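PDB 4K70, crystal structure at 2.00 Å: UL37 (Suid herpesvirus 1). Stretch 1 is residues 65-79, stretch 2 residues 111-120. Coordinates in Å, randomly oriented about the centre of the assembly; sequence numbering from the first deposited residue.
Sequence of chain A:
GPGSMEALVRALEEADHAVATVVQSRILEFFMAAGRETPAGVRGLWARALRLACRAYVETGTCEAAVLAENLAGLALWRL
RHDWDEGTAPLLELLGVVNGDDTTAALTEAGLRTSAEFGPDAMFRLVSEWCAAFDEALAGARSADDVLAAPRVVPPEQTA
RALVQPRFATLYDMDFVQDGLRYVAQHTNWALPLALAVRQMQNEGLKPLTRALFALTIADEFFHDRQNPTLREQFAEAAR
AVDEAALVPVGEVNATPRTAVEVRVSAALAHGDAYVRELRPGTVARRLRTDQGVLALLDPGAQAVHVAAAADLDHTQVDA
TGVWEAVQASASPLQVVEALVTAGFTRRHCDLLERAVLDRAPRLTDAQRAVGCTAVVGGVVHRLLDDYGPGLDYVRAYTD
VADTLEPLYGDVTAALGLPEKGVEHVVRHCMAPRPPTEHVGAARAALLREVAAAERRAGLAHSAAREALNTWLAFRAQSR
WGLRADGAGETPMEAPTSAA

Stretch 1, residues 65-79: AAVLAENLAGLALWR
Stretch 2, residues 111-120: GLRTSAEFGP

The helix of stretch 1 is kinked where Ala73 N and Gly74 N lack bonds to the preceding turn, and the loop supplies a replacement acceptor: Gly74 N donates to Phe118 O at 2.9 Å (N-H...O angle 143°). Asn71 CA also approaches Phe118 O, at 3.5 Å in a CA-H...O contact. Helical hydrogen bonding resumes with Leu75 N to Asn71 O at 3.0 Å.

Stretch 2 has no regular helix or strand until Pro120. A type I turn from Ala116 to Gly119, closed by Gly119 N to Ala116 O at 2.9 Å, presents Phe118 O to the kink. The register is tight, with CA-CA distances of 4.7 Å for Asn71-Gly119 and 4.5 Å for Gly74-Phe118. Glycine suits position 74, since an ideal CB there would lie 2.6 Å from Phe118 CB, a clash. At Gly119 (phi/psi -83/179), the N-cap of the next helix, CA lies 3.1 Å from Glu70 O.

Glu70, buried and extended (chi1 m, chi2 t), reaches Arg113 (chi1 m, chi2 t, chi3 m). Its OE2 accepts from Arg113 N at 2.6 Å and Arg113 NE at 2.9 Å, while OE1 accepts from Arg113 NH2 at 3.0 Å; the carboxylate thus pairs with the guanidinium edge and also fixes the backbone. A water donates to Glu70 O and Arg113 O, each 2.9 Å from its oxygen, and accepts from Ala116 N at 3.0 Å.

Apolar contacts flank these bonds. Leu112 (m, t) places CD1 3.6 Å from Ala69 CB and CD2 4.2 Å from Ala66 CB; the small alanines leave room for it. Phe118 (chi1 m, chi2 -81°) meets Trp78 (chi1 t, chi2 -61°) obliquely, centroids 5.4 Å apart and planes at 33°. Asn71 (chi1 m) is anchored by ND2 to Val67 O at 2.9 Å, with OD1 3.5 Å from Ala116 CB. Altogether 618 Å² is buried.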

# COMPACT_ATOMS: atom_id res chain seq x y z
N ALA A 65 -24.00 2.20 31.03
CA ALA A 65 -24.88 1.23 30.39
C ALA A 65 -25.58 1.80 29.17
O ALA A 65 -25.79 1.10 28.18
CB ALA A 65 -25.92 0.71 31.39
N ALA A 66 -25.96 3.07 29.25
CA ALA A 66 -26.65 3.73 28.16
C ALA A 66 -25.72 3.81 26.95
O ALA A 66 -26.09 3.44 25.84
CB ALA A 66 -27.09 5.13 28.58
N VAL A 67 -24.51 4.31 27.21
CA VAL A 67 -23.47 4.45 26.19
C VAL A 67 -23.11 3.11 25.55
O VAL A 67 -23.05 2.98 24.32
CB VAL A 67 -22.20 5.09 26.78
CG1 VAL A 67 -21.03 4.99 25.81
CG2 VAL A 67 -22.47 6.55 27.15
N LEU A 68 -22.88 2.11 26.40
CA LEU A 68 -22.57 0.78 25.91
C LEU A 68 -23.65 0.29 24.95
O LEU A 68 -23.36 -0.02 23.79
CB LEU A 68 -22.41 -0.20 27.08
CG LEU A 68 -22.20 -1.68 26.74
CD1 LEU A 68 -20.85 -1.90 26.05
CD2 LEU A 68 -22.32 -2.54 27.98
N ALA A 69 -24.89 0.24 25.42
CA ALA A 69 -25.98 -0.31 24.62
C ALA A 69 -26.18 0.43 23.32
O ALA A 69 -26.33 -0.18 22.26
CB ALA A 69 -27.27 -0.31 25.42
N GLU A 70 -26.21 1.76 23.40
CA GLU A 70 -26.43 2.59 22.23
C GLU A 70 -25.27 2.59 21.21
O GLU A 70 -25.50 2.74 20.00
CB GLU A 70 -26.77 4.03 22.65
CG GLU A 70 -28.21 4.19 23.15
CD GLU A 70 -28.61 5.65 23.42
OE1 GLU A 70 -27.74 6.44 23.85
OE2 GLU A 70 -29.79 5.99 23.20
N ASN A 71 -24.04 2.40 21.69
CA ASN A 71 -22.87 2.41 20.81
C ASN A 71 -22.12 1.07 20.66
O ASN A 71 -21.00 1.02 20.13
CB ASN A 71 -21.90 3.50 21.25
CG ASN A 71 -22.56 4.86 21.30
OD1 ASN A 71 -22.61 5.58 20.30
ND2 ASN A 71 -23.08 5.22 22.46
N LEU A 72 -22.77 -0.00 21.10
CA LEU A 72 -22.19 -1.34 21.05
C LEU A 72 -21.81 -1.75 19.63
O LEU A 72 -20.80 -2.41 19.42
CB LEU A 72 -23.18 -2.36 21.64
CG LEU A 72 -22.56 -3.72 21.94
CD1 LEU A 72 -21.57 -3.58 23.08
CD2 LEU A 72 -23.65 -4.72 22.27
N ALA A 73 -22.63 -1.38 18.65
CA ALA A 73 -22.32 -1.75 17.28
C ALA A 73 -20.92 -1.23 16.87
O ALA A 73 -20.09 -1.98 16.35
CB ALA A 73 -23.39 -1.24 16.33
N GLY A 74 -20.65 0.04 17.14
CA GLY A 74 -19.37 0.63 16.79
C GLY A 74 -18.23 0.11 17.63
O GLY A 74 -17.15 -0.18 17.11
N LEU A 75 -18.46 -0.01 18.93
CA LEU A 75 -17.45 -0.53 19.83
C LEU A 75 -17.05 -1.95 19.47
O LEU A 75 -15.88 -2.30 19.57
CB LEU A 75 -17.95 -0.49 21.28
CG LEU A 75 -18.19 0.89 21.89
CD1 LEU A 75 -18.84 0.76 23.27
CD2 LEU A 75 -16.88 1.67 21.96
N ALA A 76 -18.02 -2.75 19.04
CA ALA A 76 -17.77 -4.14 18.65
C ALA A 76 -16.98 -4.22 17.34
O ALA A 76 -16.14 -5.09 17.17
CB ALA A 76 -19.09 -4.90 18.52
N LEU A 77 -17.27 -3.31 16.42
CA LEU A 77 -16.60 -3.31 15.13
C LEU A 77 -15.18 -2.77 15.23
O LEU A 77 -14.34 -3.07 14.38
CB LEU A 77 -17.40 -2.47 14.13
CG LEU A 77 -18.41 -3.12 13.18
CD1 LEU A 77 -18.82 -4.50 13.64
CD2 LEU A 77 -19.62 -2.22 13.01
N TRP A 78 -14.91 -1.98 16.26
CA TRP A 78 -13.66 -1.21 16.35
C TRP A 78 -12.42 -2.09 16.39
O TRP A 78 -11.38 -1.76 15.80
CB TRP A 78 -13.67 -0.34 17.60
CG TRP A 78 -12.90 0.95 17.48
CD1 TRP A 78 -11.56 1.10 17.24
CD2 TRP A 78 -13.42 2.28 17.63
NE1 TRP A 78 -11.22 2.44 17.22
CE2 TRP A 78 -12.35 3.18 17.47
CE3 TRP A 78 -14.70 2.80 17.90
CZ2 TRP A 78 -12.51 4.57 17.55
CZ3 TRP A 78 -14.86 4.18 17.98
CH2 TRP A 78 -13.77 5.05 17.81
N ARG A 79 -12.50 -3.19 17.12
CA ARG A 79 -11.34 -4.07 17.27
C ARG A 79 -11.51 -5.33 16.45
O ARG A 79 -11.02 -6.39 16.82
CB ARG A 79 -11.08 -4.39 18.74
CG ARG A 79 -10.53 -3.22 19.56
CD ARG A 79 -10.81 -3.39 21.06
NE ARG A 79 -12.24 -3.25 21.36
CZ ARG A 79 -12.74 -2.38 22.23
NH1 ARG A 79 -11.94 -1.56 22.91
NH2 ARG A 79 -14.06 -2.32 22.43
N GLY A 111 -35.93 1.78 26.19
CA GLY A 111 -36.09 3.22 26.05
C GLY A 111 -34.81 3.94 25.64
O GLY A 111 -34.53 5.04 26.12
N LEU A 112 -34.03 3.31 24.77
CA LEU A 112 -32.80 3.92 24.27
C LEU A 112 -32.88 4.08 22.76
O LEU A 112 -33.82 3.61 22.13
CB LEU A 112 -31.58 3.06 24.63
CG LEU A 112 -31.17 2.90 26.10
CD1 LEU A 112 -30.09 1.84 26.22
CD2 LEU A 112 -30.69 4.20 26.70
N ARG A 113 -31.87 4.72 22.17
CA ARG A 113 -31.91 5.03 20.75
C ARG A 113 -31.27 3.94 19.90
O ARG A 113 -30.37 3.24 20.35
CB ARG A 113 -31.17 6.34 20.49
CG ARG A 113 -31.69 7.53 21.31
CD ARG A 113 -30.75 8.72 21.16
NE ARG A 113 -29.44 8.49 21.77
CZ ARG A 113 -28.30 9.04 21.36
NH1 ARG A 113 -28.30 9.86 20.31
NH2 ARG A 113 -27.17 8.76 21.99
N THR A 114 -31.74 3.80 18.66
CA THR A 114 -31.04 3.00 17.68
C THR A 114 -30.15 3.89 16.82
O THR A 114 -29.39 3.40 15.97
CB THR A 114 -32.02 2.26 16.76
OG1 THR A 114 -32.74 3.22 15.97
CG2 THR A 114 -32.99 1.41 17.58
N SER A 115 -30.21 5.19 17.06
CA SER A 115 -29.69 6.17 16.12
C SER A 115 -28.39 6.86 16.52
O SER A 115 -28.04 7.88 15.92
CB SER A 115 -30.76 7.24 15.88
OG SER A 115 -30.88 8.02 17.05
N ALA A 116 -27.68 6.34 17.52
CA ALA A 116 -26.39 6.93 17.90
C ALA A 116 -25.38 6.85 16.75
O ALA A 116 -25.53 6.03 15.84
CB ALA A 116 -25.84 6.26 19.15
N GLU A 117 -24.37 7.72 16.79
CA GLU A 117 -23.36 7.79 15.74
C GLU A 117 -22.55 6.49 15.64
O GLU A 117 -22.03 6.17 14.58
CB GLU A 117 -22.47 9.03 15.89
CG GLU A 117 -23.26 10.33 15.69
CD GLU A 117 -22.39 11.59 15.73
OE1 GLU A 117 -21.41 11.67 14.98
OE2 GLU A 117 -22.71 12.51 16.51
N PHE A 118 -22.49 5.74 16.74
CA PHE A 118 -21.91 4.39 16.71
C PHE A 118 -22.93 3.28 16.96
O PHE A 118 -22.58 2.16 17.35
CB PHE A 118 -20.73 4.30 17.67
CG PHE A 118 -19.54 5.09 17.21
CD1 PHE A 118 -18.67 4.57 16.26
CD2 PHE A 118 -19.30 6.37 17.70
CE1 PHE A 118 -17.56 5.30 15.82
CE2 PHE A 118 -18.21 7.10 17.27
CZ PHE A 118 -17.34 6.57 16.33
N GLY A 119 -24.20 3.61 16.70
CA GLY A 119 -25.31 2.69 16.86
C GLY A 119 -25.48 1.78 15.66
O GLY A 119 -24.73 1.86 14.69
N PRO A 120 -26.47 0.88 15.73
CA PRO A 120 -26.73 -0.14 14.71
C PRO A 120 -27.19 0.45 13.39
O PRO A 120 -26.73 -0.02 12.35
CB PRO A 120 -27.83 -1.01 15.34
CG PRO A 120 -28.44 -0.16 16.42
CD PRO A 120 -27.30 0.68 16.94
O HOH W 1 -27.95 3.72 18.89